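Local structure of 4-alpha-glucanotransferase (1TZ7) at residues Ile442-Ile455 / Phe493-Val505. The protein is an amylomaltase (D-enzyme) of the 4-alpha-glucanotransferase family, built around a parallel beta/alpha barrel. Sequence-based numbering, arbitrary orientation.
Sequences IRLVLISRAKFAII and FIKKLLGIYGREV
Arg503 threads its extended side chain into the turn that links helix 437-447 to strand 452-456 and bonds to the last turn of the helix and to the turn that follows it. Arg503 NE donates to Leu446 O over 2.9 Å, nearly straight at 163°, in the carbonyl plane and on a lone pair. Beyond it, NH1 and NH2 grip Ala450 O end-on, the bond from Arg503 NH2 measuring 2.8 Å, and both bonds lie in the guanidinium plane. Ala453 CB sits over the centre of one face of this plane, 3.6 Å from Arg503 CZ, so backbone oxygens round the edge and a methyl above the face together fix the rotation of the buried group. NH1 also reaches Leu23 O on the adjoining strand 23-27. Leu446 fills the centre: its CD2 meets Arg503 CD and Leu498 CD2, while Leu446 CD1 lies 4.0 Å from Leu497 CB. Farther along the strand, Ile455 CD1 touches Ile494 CD1 at 3.9 Å.

The side formed by Arg443, Ile447 and Tyr501 is more open. Tyr501, placed by a CG anti to its carbonyl carbon (chi1 -60°), meets Leu446 CB through CD2 and Ile447 CB through CD1, both obliquely, and Tyr501 OH receives a hydrogen bond from Arg443 NH1, 3.0 Å away. The phenol oxygen lies at the guanidinium edge, with ring and guanidinium planes 81° apart, while Leu497 CD1 covers one guanidinium face.

Helix 491-500 ends in a Schellman motif with Gly502 at C-prime, after which Arg503 points back toward the turn. The C-terminal helix thus packs against the last helix-to-strand connection of the parallel beta/alpha barrel, where strand 452-456 joins strand 23-27 to close the cylinder.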
ATOM      1  N   ILE A 442     -22.689   5.613   1.932  1.00 24.84           N
ATOM      2  CA  ILE A 442     -22.363   4.306   2.486  1.00 28.28           C
ATOM      3  C   ILE A 442     -23.473   3.304   2.146  1.00 22.31           C
ATOM      4  O   ILE A 442     -23.198   2.199   1.706  1.00 24.63           O
ATOM      5  CB  ILE A 442     -22.156   4.395   4.015  1.00 30.22           C
ATOM      6  CG1 ILE A 442     -20.782   5.008   4.328  1.00 29.32           C
ATOM      7  CG2 ILE A 442     -22.262   3.007   4.657  1.00 31.84           C
ATOM      8  CD1 ILE A 442     -20.658   5.554   5.743  1.00 32.68           C
ATOM      9  N   ARG A 443     -24.725   3.713   2.346  1.00 24.27           N
ATOM     10  CA  ARG A 443     -25.878   2.867   2.006  1.00 19.85           C
ATOM     11  C   ARG A 443     -25.870   2.469   0.529  1.00 26.11           C
ATOM     12  O   ARG A 443     -26.140   1.326   0.195  1.00 23.94           O
ATOM     13  CB  ARG A 443     -27.180   3.581   2.330  1.00 22.29           C
ATOM     14  CG  ARG A 443     -27.525   3.606   3.805  1.00 24.52           C
ATOM     15  CD  ARG A 443     -28.827   4.318   4.113  1.00 27.26           C
ATOM     16  NE  ARG A 443     -29.027   4.505   5.548  1.00 33.26           N
ATOM     17  CZ  ARG A 443     -29.680   3.653   6.338  1.00 40.18           C
ATOM     18  NH1 ARG A 443     -30.205   2.540   5.840  1.00 27.60           N
ATOM     19  NH2 ARG A 443     -29.810   3.917   7.633  1.00 41.33           N
ATOM     20  N   LEU A 444     -25.559   3.430  -0.349  1.00 22.49           N
ATOM     21  CA  LEU A 444     -25.525   3.180  -1.800  1.00 28.28           C
ATOM     22  C   LEU A 444     -24.441   2.145  -2.155  1.00 29.02           C
ATOM     23  O   LEU A 444     -24.648   1.272  -3.000  1.00 26.87           O
ATOM     24  CB  LEU A 444     -25.257   4.492  -2.559  1.00 27.04           C
ATOM     25  CG  LEU A 444     -26.411   5.157  -3.347  1.00 35.79           C
ATOM     26  CD1 LEU A 444     -27.771   4.666  -2.932  1.00 28.56           C
ATOM     27  CD2 LEU A 444     -26.329   6.659  -3.219  1.00 26.41           C
ATOM     28  N   VAL A 445     -23.294   2.257  -1.509  1.00 24.76           N
ATOM     29  CA  VAL A 445     -22.212   1.321  -1.728  1.00 22.69           C
ATOM     30  C   VAL A 445     -22.599  -0.088  -1.204  1.00 26.37           C
ATOM     31  O   VAL A 445     -22.351  -1.093  -1.866  1.00 24.34           O
ATOM     32  CB  VAL A 445     -20.909   1.813  -1.050  1.00 25.11           C
ATOM     33  CG1 VAL A 445     -19.878   0.695  -0.973  1.00 32.04           C
ATOM     34  CG2 VAL A 445     -20.348   3.008  -1.801  1.00 24.98           C
ATOM     35  N   LEU A 446     -23.219  -0.134  -0.026  1.00 25.64           N
ATOM     36  CA  LEU A 446     -23.569  -1.403   0.612  1.00 24.41           C
ATOM     37  C   LEU A 446     -24.706  -2.126  -0.121  1.00 24.47           C
ATOM     38  O   LEU A 446     -24.721  -3.351  -0.186  1.00 25.99           O
ATOM     39  CB  LEU A 446     -23.967  -1.180   2.081  1.00 21.09           C
ATOM     40  CG  LEU A 446     -22.876  -0.657   3.027  1.00 25.17           C
ATOM     41  CD1 LEU A 446     -23.455  -0.415   4.418  1.00 25.11           C
ATOM     42  CD2 LEU A 446     -21.714  -1.599   3.099  1.00 27.52           C
ATOM     43  N   ILE A 447     -25.655  -1.362  -0.666  1.00 21.42           N
ATOM     44  CA  ILE A 447     -26.822  -1.943  -1.343  1.00 21.01           C
ATOM     45  C   ILE A 447     -26.456  -2.500  -2.728  1.00 19.93           C
ATOM     46  O   ILE A 447     -27.204  -3.287  -3.300  1.00 22.70           O
ATOM     47  CB  ILE A 447     -27.970  -0.891  -1.481  1.00 22.46           C
ATOM     48  CG1 ILE A 447     -29.305  -1.595  -1.768  1.00 21.97           C
ATOM     49  CG2 ILE A 447     -27.662   0.097  -2.594  1.00 29.27           C
ATOM     50  CD1 ILE A 447     -30.505  -0.705  -1.638  1.00 21.01           C
ATOM     51  N   SER A 448     -25.310  -2.075  -3.252  1.00 20.52           N
ATOM     52  CA  SER A 448     -24.846  -2.527  -4.565  1.00 24.78           C
ATOM     53  C   SER A 448     -24.593  -4.021  -4.559  1.00 26.33           C
ATOM     54  O   SER A 448     -24.565  -4.650  -3.504  1.00 24.95           O
ATOM     55  CB  SER A 448     -23.565  -1.803  -4.943  1.00 25.40           C
ATOM     56  OG  SER A 448     -22.477  -2.313  -4.207  1.00 28.00           O
ATOM     57  N   ARG A 449     -24.401  -4.587  -5.741  1.00 24.91           N
ATOM     58  CA  ARG A 449     -24.101  -6.008  -5.866  1.00 25.66           C
ATOM     59  C   ARG A 449     -22.601  -6.278  -5.922  1.00 22.82           C
ATOM     60  O   ARG A 449     -22.185  -7.421  -6.034  1.00 26.27           O
ATOM     61  CB  ARG A 449     -24.806  -6.593  -7.090  1.00 26.35           C
ATOM     62  CG  ARG A 449     -26.346  -6.602  -6.919  1.00 32.87           C
ATOM     63  CD  ARG A 449     -27.096  -7.942  -7.182  1.00 53.45           C
ATOM     64  NE  ARG A 449     -26.312  -9.115  -7.229  1.00 44.47           N
ATOM     65  CZ  ARG A 449     -26.334 -10.169  -6.401  1.00 44.22           C
ATOM     66  NH1 ARG A 449     -26.980 -10.205  -5.229  1.00 32.43           N
ATOM     67  NH2 ARG A 449     -25.580 -11.168  -6.737  1.00 34.77           N
ATOM     68  N   ALA A 450     -21.788  -5.224  -5.839  1.00 23.21           N
ATOM     69  CA  ALA A 450     -20.324  -5.408  -5.717  1.00 24.98           C
ATOM     70  C   ALA A 450     -20.036  -6.409  -4.608  1.00 31.24           C
ATOM     71  O   ALA A 450     -20.563  -6.282  -3.505  1.00 27.89           O
ATOM     72  CB  ALA A 450     -19.658  -4.111  -5.421  1.00 26.00           C
ATOM     73  N   LYS A 451     -19.200  -7.404  -4.896  1.00 28.80           N
ATOM     74  CA  LYS A 451     -18.945  -8.468  -3.927  1.00 31.94           C
ATOM     75  C   LYS A 451     -18.179  -7.948  -2.699  1.00 29.42           C
ATOM     76  O   LYS A 451     -18.405  -8.407  -1.597  1.00 26.09           O
ATOM     77  CB  LYS A 451     -18.204  -9.645  -4.574  1.00 28.98           C
ATOM     78  CG  LYS A 451     -16.779  -9.360  -5.003  1.00 27.96           C
ATOM     79  CD  LYS A 451     -16.147 -10.608  -5.676  1.00 33.19           C
ATOM     80  CE  LYS A 451     -14.663 -10.396  -5.984  1.00 35.71           C
ATOM     81  NZ  LYS A 451     -14.057 -11.574  -6.680  1.00 33.87           N
ATOM     82  N   PHE A 452     -17.278  -6.984  -2.912  1.00 26.41           N
ATOM     83  CA  PHE A 452     -16.575  -6.305  -1.793  1.00 24.08           C
ATOM     84  C   PHE A 452     -16.980  -4.830  -1.740  1.00 28.10           C
ATOM     85  O   PHE A 452     -16.817  -4.107  -2.715  1.00 28.64           O
ATOM     86  CB  PHE A 452     -15.047  -6.381  -1.971  1.00 28.16           C
ATOM     87  CG  PHE A 452     -14.480  -7.798  -1.989  1.00 29.62           C
ATOM     88  CD1 PHE A 452     -15.241  -8.890  -1.595  1.00 30.21           C
ATOM     89  CD2 PHE A 452     -13.170  -8.019  -2.397  1.00 34.72           C
ATOM     90  CE1 PHE A 452     -14.700 -10.170  -1.620  1.00 33.68           C
ATOM     91  CE2 PHE A 452     -12.639  -9.298  -2.419  1.00 34.32           C
ATOM     92  CZ  PHE A 452     -13.402 -10.363  -2.031  1.00 31.07           C
ATOM     93  N   ALA A 453     -17.496  -4.397  -0.593  1.00 23.48           N
ATOM     94  CA  ALA A 453     -17.770  -2.987  -0.344  1.00 23.46           C
ATOM     95  C   ALA A 453     -16.831  -2.476   0.735  1.00 30.86           C
ATOM     96  O   ALA A 453     -16.788  -3.022   1.830  1.00 27.44           O
ATOM     97  CB  ALA A 453     -19.194  -2.803   0.080  1.00 25.83           C
ATOM     98  N   ILE A 454     -16.075  -1.425   0.422  1.00 26.62           N
ATOM     99  CA  ILE A 454     -15.054  -0.913   1.337  1.00 27.96           C
ATOM    100  C   ILE A 454     -15.327   0.539   1.681  1.00 31.38           C
ATOM    101  O   ILE A 454     -15.478   1.377   0.797  1.00 32.39           O
ATOM    102  CB  ILE A 454     -13.645  -1.054   0.713  1.00 27.51           C
ATOM    103  CG1 ILE A 454     -13.370  -2.519   0.325  1.00 33.95           C
ATOM    104  CG2 ILE A 454     -12.566  -0.537   1.691  1.00 36.39           C
ATOM    105  CD1 ILE A 454     -12.845  -3.369   1.452  1.00 46.87           C
ATOM    106  N   ILE A 455     -15.398   0.826   2.978  1.00 28.54           N
ATOM    107  CA  ILE A 455     -15.567   2.191   3.473  1.00 26.64           C
ATOM    108  C   ILE A 455     -14.223   2.712   3.975  1.00 28.70           C
ATOM    109  O   ILE A 455     -13.595   2.084   4.811  1.00 25.51           O
ATOM    110  CB  ILE A 455     -16.585   2.203   4.641  1.00 29.80           C
ATOM    111  CG1 ILE A 455     -17.890   1.506   4.229  1.00 32.64           C
ATOM    112  CG2 ILE A 455     -16.865   3.627   5.096  1.00 31.75           C
ATOM    113  CD1 ILE A 455     -18.759   1.103   5.401  1.00 32.55           C
ATOM    114  N   PHE A 493     -24.285   1.539  14.920  1.00 36.34           N
ATOM    115  CA  PHE A 493     -24.802   2.137  13.700  1.00 37.84           C
ATOM    116  C   PHE A 493     -24.356   1.328  12.465  1.00 37.49           C
ATOM    117  O   PHE A 493     -25.179   0.939  11.642  1.00 27.34           O
ATOM    118  CB  PHE A 493     -24.339   3.606  13.598  1.00 40.48           C
ATOM    119  CG  PHE A 493     -24.270   4.130  12.192  1.00 42.15           C
ATOM    120  CD1 PHE A 493     -23.040   4.265  11.545  1.00 58.58           C
ATOM    121  CD2 PHE A 493     -25.426   4.502  11.514  1.00 49.41           C
ATOM    122  CE1 PHE A 493     -22.969   4.755  10.241  1.00 50.62           C
ATOM    123  CE2 PHE A 493     -25.359   4.992  10.212  1.00 57.52           C
ATOM    124  CZ  PHE A 493     -24.124   5.117   9.578  1.00 66.20           C
ATOM    125  N   ILE A 494     -23.060   1.070  12.355  1.00 30.58           N
ATOM    126  CA  ILE A 494     -22.522   0.417  11.163  1.00 37.17           C
ATOM    127  C   ILE A 494     -22.863  -1.086  11.135  1.00 27.98           C
ATOM    128  O   ILE A 494     -23.118  -1.646  10.079  1.00 28.82           O
ATOM    129  CB  ILE A 494     -20.987   0.636  11.056  1.00 37.58           C
ATOM    130  CG1 ILE A 494     -20.483   0.241   9.658  1.00 45.32           C
ATOM    131  CG2 ILE A 494     -20.254  -0.169  12.109  1.00 36.52           C
ATOM    132  CD1 ILE A 494     -21.031   1.105   8.529  1.00 40.32           C
ATOM    133  N   LYS A 495     -22.874  -1.720  12.304  1.00 29.96           N
ATOM    134  CA  LYS A 495     -23.282  -3.129  12.412  1.00 27.92           C
ATOM    135  C   LYS A 495     -24.686  -3.323  11.858  1.00 34.19           C
ATOM    136  O   LYS A 495     -24.930  -4.236  11.068  1.00 26.13           O
ATOM    137  CB  LYS A 495     -23.225  -3.597  13.872  1.00 25.91           C
ATOM    138  CG  LYS A 495     -23.567  -5.078  14.071  1.00 32.22           C
ATOM    139  CD  LYS A 495     -23.442  -5.488  15.542  1.00 46.65           C
ATOM    140  CE  LYS A 495     -23.750  -6.972  15.740  1.00 50.08           C
ATOM    141  NZ  LYS A 495     -24.184  -7.273  17.133  1.00 65.83           N
ATOM    142  N   LYS A 496     -25.604  -2.454  12.274  1.00 30.88           N
ATOM    143  CA  LYS A 496     -26.982  -2.488  11.786  1.00 27.80           C
ATOM    144  C   LYS A 496     -27.024  -2.385  10.261  1.00 22.62           C
ATOM    145  O   LYS A 496     -27.753  -3.115   9.604  1.00 25.35           O
ATOM    146  CB  LYS A 496     -27.789  -1.339  12.401  1.00 26.79           C
ATOM    147  CG  LYS A 496     -29.293  -1.453  12.192  1.00 42.34           C
ATOM    148  CD  LYS A 496     -30.047  -1.312  13.505  1.00 66.24           C
ATOM    149  CE  LYS A 496     -31.531  -1.536  13.317  1.00 69.58           C
ATOM    150  NZ  LYS A 496     -31.876  -2.985  13.258  1.00 72.16           N
ATOM    151  N   LEU A 497     -26.238  -1.470   9.712  1.00 26.64           N
ATOM    152  CA  LEU A 497     -26.232  -1.225   8.267  1.00 27.37           C
ATOM    153  C   LEU A 497     -25.740  -2.444   7.493  1.00 27.35           C
ATOM    154  O   LEU A 497     -26.324  -2.815   6.485  1.00 28.85           O
ATOM    155  CB  LEU A 497     -25.349  -0.018   7.935  1.00 28.21           C
ATOM    156  CG  LEU A 497     -26.063   1.254   7.463  1.00 34.34           C
ATOM    157  CD1 LEU A 497     -27.245   1.591   8.344  1.00 36.25           C
ATOM    158  CD2 LEU A 497     -25.085   2.407   7.418  1.00 36.08           C
ATOM    159  N   LEU A 498     -24.656  -3.056   7.968  1.00 25.93           N
ATOM    160  CA  LEU A 498     -24.105  -4.241   7.316  1.00 23.92           C
ATOM    161  C   LEU A 498     -25.151  -5.352   7.258  1.00 25.12           C
ATOM    162  O   LEU A 498     -25.279  -6.026   6.256  1.00 29.02           O
ATOM    163  CB  LEU A 498     -22.853  -4.741   8.059  1.00 24.96           C
ATOM    164  CG  LEU A 498     -21.599  -3.858   7.999  1.00 26.43           C
ATOM    165  CD1 LEU A 498     -20.393  -4.628   8.504  1.00 28.54           C
ATOM    166  CD2 LEU A 498     -21.344  -3.334   6.588  1.00 31.87           C
ATOM    167  N   GLY A 499     -25.897  -5.528   8.353  1.00 24.27           N
ATOM    168  CA  GLY A 499     -26.924  -6.557   8.428  1.00 24.79           C
ATOM    169  C   GLY A 499     -28.101  -6.271   7.509  1.00 27.32           C
ATOM    170  O   GLY A 499     -28.627  -7.174   6.875  1.00 24.38           O
ATOM    171  N   ILE A 500     -28.498  -5.003   7.436  1.00 25.16           N
ATOM    172  CA  ILE A 500     -29.610  -4.582   6.578  1.00 28.84           C
ATOM    173  C   ILE A 500     -29.328  -4.897   5.105  1.00 27.39           C
ATOM    174  O   ILE A 500     -30.225  -5.310   4.375  1.00 19.99           O
ATOM    175  CB  ILE A 500     -29.883  -3.050   6.762  1.00 28.00           C
ATOM    176  CG1 ILE A 500     -30.548  -2.793   8.111  1.00 34.87           C
ATOM    177  CG2 ILE A 500     -30.762  -2.517   5.641  1.00 31.17           C
ATOM    178  CD1 ILE A 500     -30.413  -1.352   8.600  1.00 33.98           C
ATOM    179  N   TYR A 501     -28.071  -4.702   4.681  1.00 24.78           N
ATOM    180  CA  TYR A 501     -27.688  -4.884   3.274  1.00 24.57           C
ATOM    181  C   TYR A 501     -26.917  -6.186   3.056  1.00 31.69           C
ATOM    182  O   TYR A 501     -26.250  -6.355   2.040  1.00 27.80           O
ATOM    183  CB  TYR A 501     -26.869  -3.674   2.786  1.00 24.30           C
ATOM    184  CG  TYR A 501     -27.644  -2.386   2.890  1.00 21.82           C
ATOM    185  CD1 TYR A 501     -28.781  -2.177   2.116  1.00 27.98           C
ATOM    186  CD2 TYR A 501     -27.270  -1.392   3.784  1.00 23.01           C
ATOM    187  CE1 TYR A 501     -29.516  -1.002   2.217  1.00 21.46           C
ATOM    188  CE2 TYR A 501     -27.993  -0.215   3.894  1.00 21.17           C
ATOM    189  CZ  TYR A 501     -29.118  -0.026   3.106  1.00 28.71           C
ATOM    190  OH  TYR A 501     -29.835   1.136   3.212  1.00 27.44           O
ATOM    191  N   GLY A 502     -27.029  -7.105   4.015  1.00 26.71           N
ATOM    192  CA  GLY A 502     -26.618  -8.484   3.813  1.00 24.99           C
ATOM    193  C   GLY A 502     -25.112  -8.638   3.677  1.00 30.36           C
ATOM    194  O   GLY A 502     -24.640  -9.506   2.962  1.00 27.79           O
ATOM    195  N   ARG A 503     -24.362  -7.786   4.369  1.00 26.02           N
ATOM    196  CA  ARG A 503     -22.894  -7.854   4.342  1.00 30.28           C
ATOM    197  C   ARG A 503     -22.311  -8.099   5.734  1.00 28.82           C
ATOM    198  O   ARG A 503     -21.100  -7.984   5.936  1.00 34.56           O
ATOM    199  CB  ARG A 503     -22.325  -6.564   3.783  1.00 27.86           C
ATOM    200  CG  ARG A 503     -22.576  -6.356   2.318  1.00 31.51           C
ATOM    201  CD  ARG A 503     -21.851  -5.175   1.765  1.00 26.43           C
ATOM    202  NE  ARG A 503     -22.304  -4.818   0.436  1.00 25.02           N
ATOM    203  CZ  ARG A 503     -21.764  -5.267  -0.694  1.00 28.64           C
ATOM    204  NH1 ARG A 503     -20.737  -6.114  -0.664  1.00 25.41           N
ATOM    205  NH2 ARG A 503     -22.255  -4.870  -1.854  1.00 24.48           N
ATOM    206  N   GLU A 504     -23.177  -8.417   6.689  1.00 27.69           N
ATOM    207  CA  GLU A 504     -22.745  -8.760   8.040  1.00 33.97           C
ATOM    208  C   GLU A 504     -22.450 -10.240   8.120  1.00 32.66           C
ATOM    209  O   GLU A 504     -23.283 -11.063   7.761  1.00 33.44           O
ATOM    210  CB  GLU A 504     -23.834  -8.402   9.064  1.00 30.77           C
ATOM    211  CG  GLU A 504     -23.380  -8.546  10.514  1.00 41.43           C
ATOM    212  CD  GLU A 504     -24.520  -8.417  11.519  1.00 51.62           C
ATOM    213  OE1 GLU A 504     -25.669  -8.164  11.103  1.00 40.51           O
ATOM    214  OE2 GLU A 504     -24.258  -8.570  12.729  1.00 41.96           O
ATOM    215  N   VAL A 505     -21.265 -10.578   8.600  1.00 26.12           N
ATOM    216  CA  VAL A 505     -20.924 -11.963   8.834  1.00 26.54           C
ATOM    217  C   VAL A 505     -20.421 -12.180  10.271  1.00 31.66           C
ATOM    218  O   VAL A 505     -20.789 -13.153  10.930  1.00 36.99           O
ATOM    219  CB  VAL A 505     -19.875 -12.458   7.812  1.00 32.64           C
ATOM    220  CG1 VAL A 505     -18.505 -12.072   8.229  1.00 38.32           C
ATOM    221  CG2 VAL A 505     -19.975 -13.965   7.636  1.00 37.73           C
ATOM    222  OXT VAL A 505     -19.641 -11.393  10.815  1.00 34.28           O
TER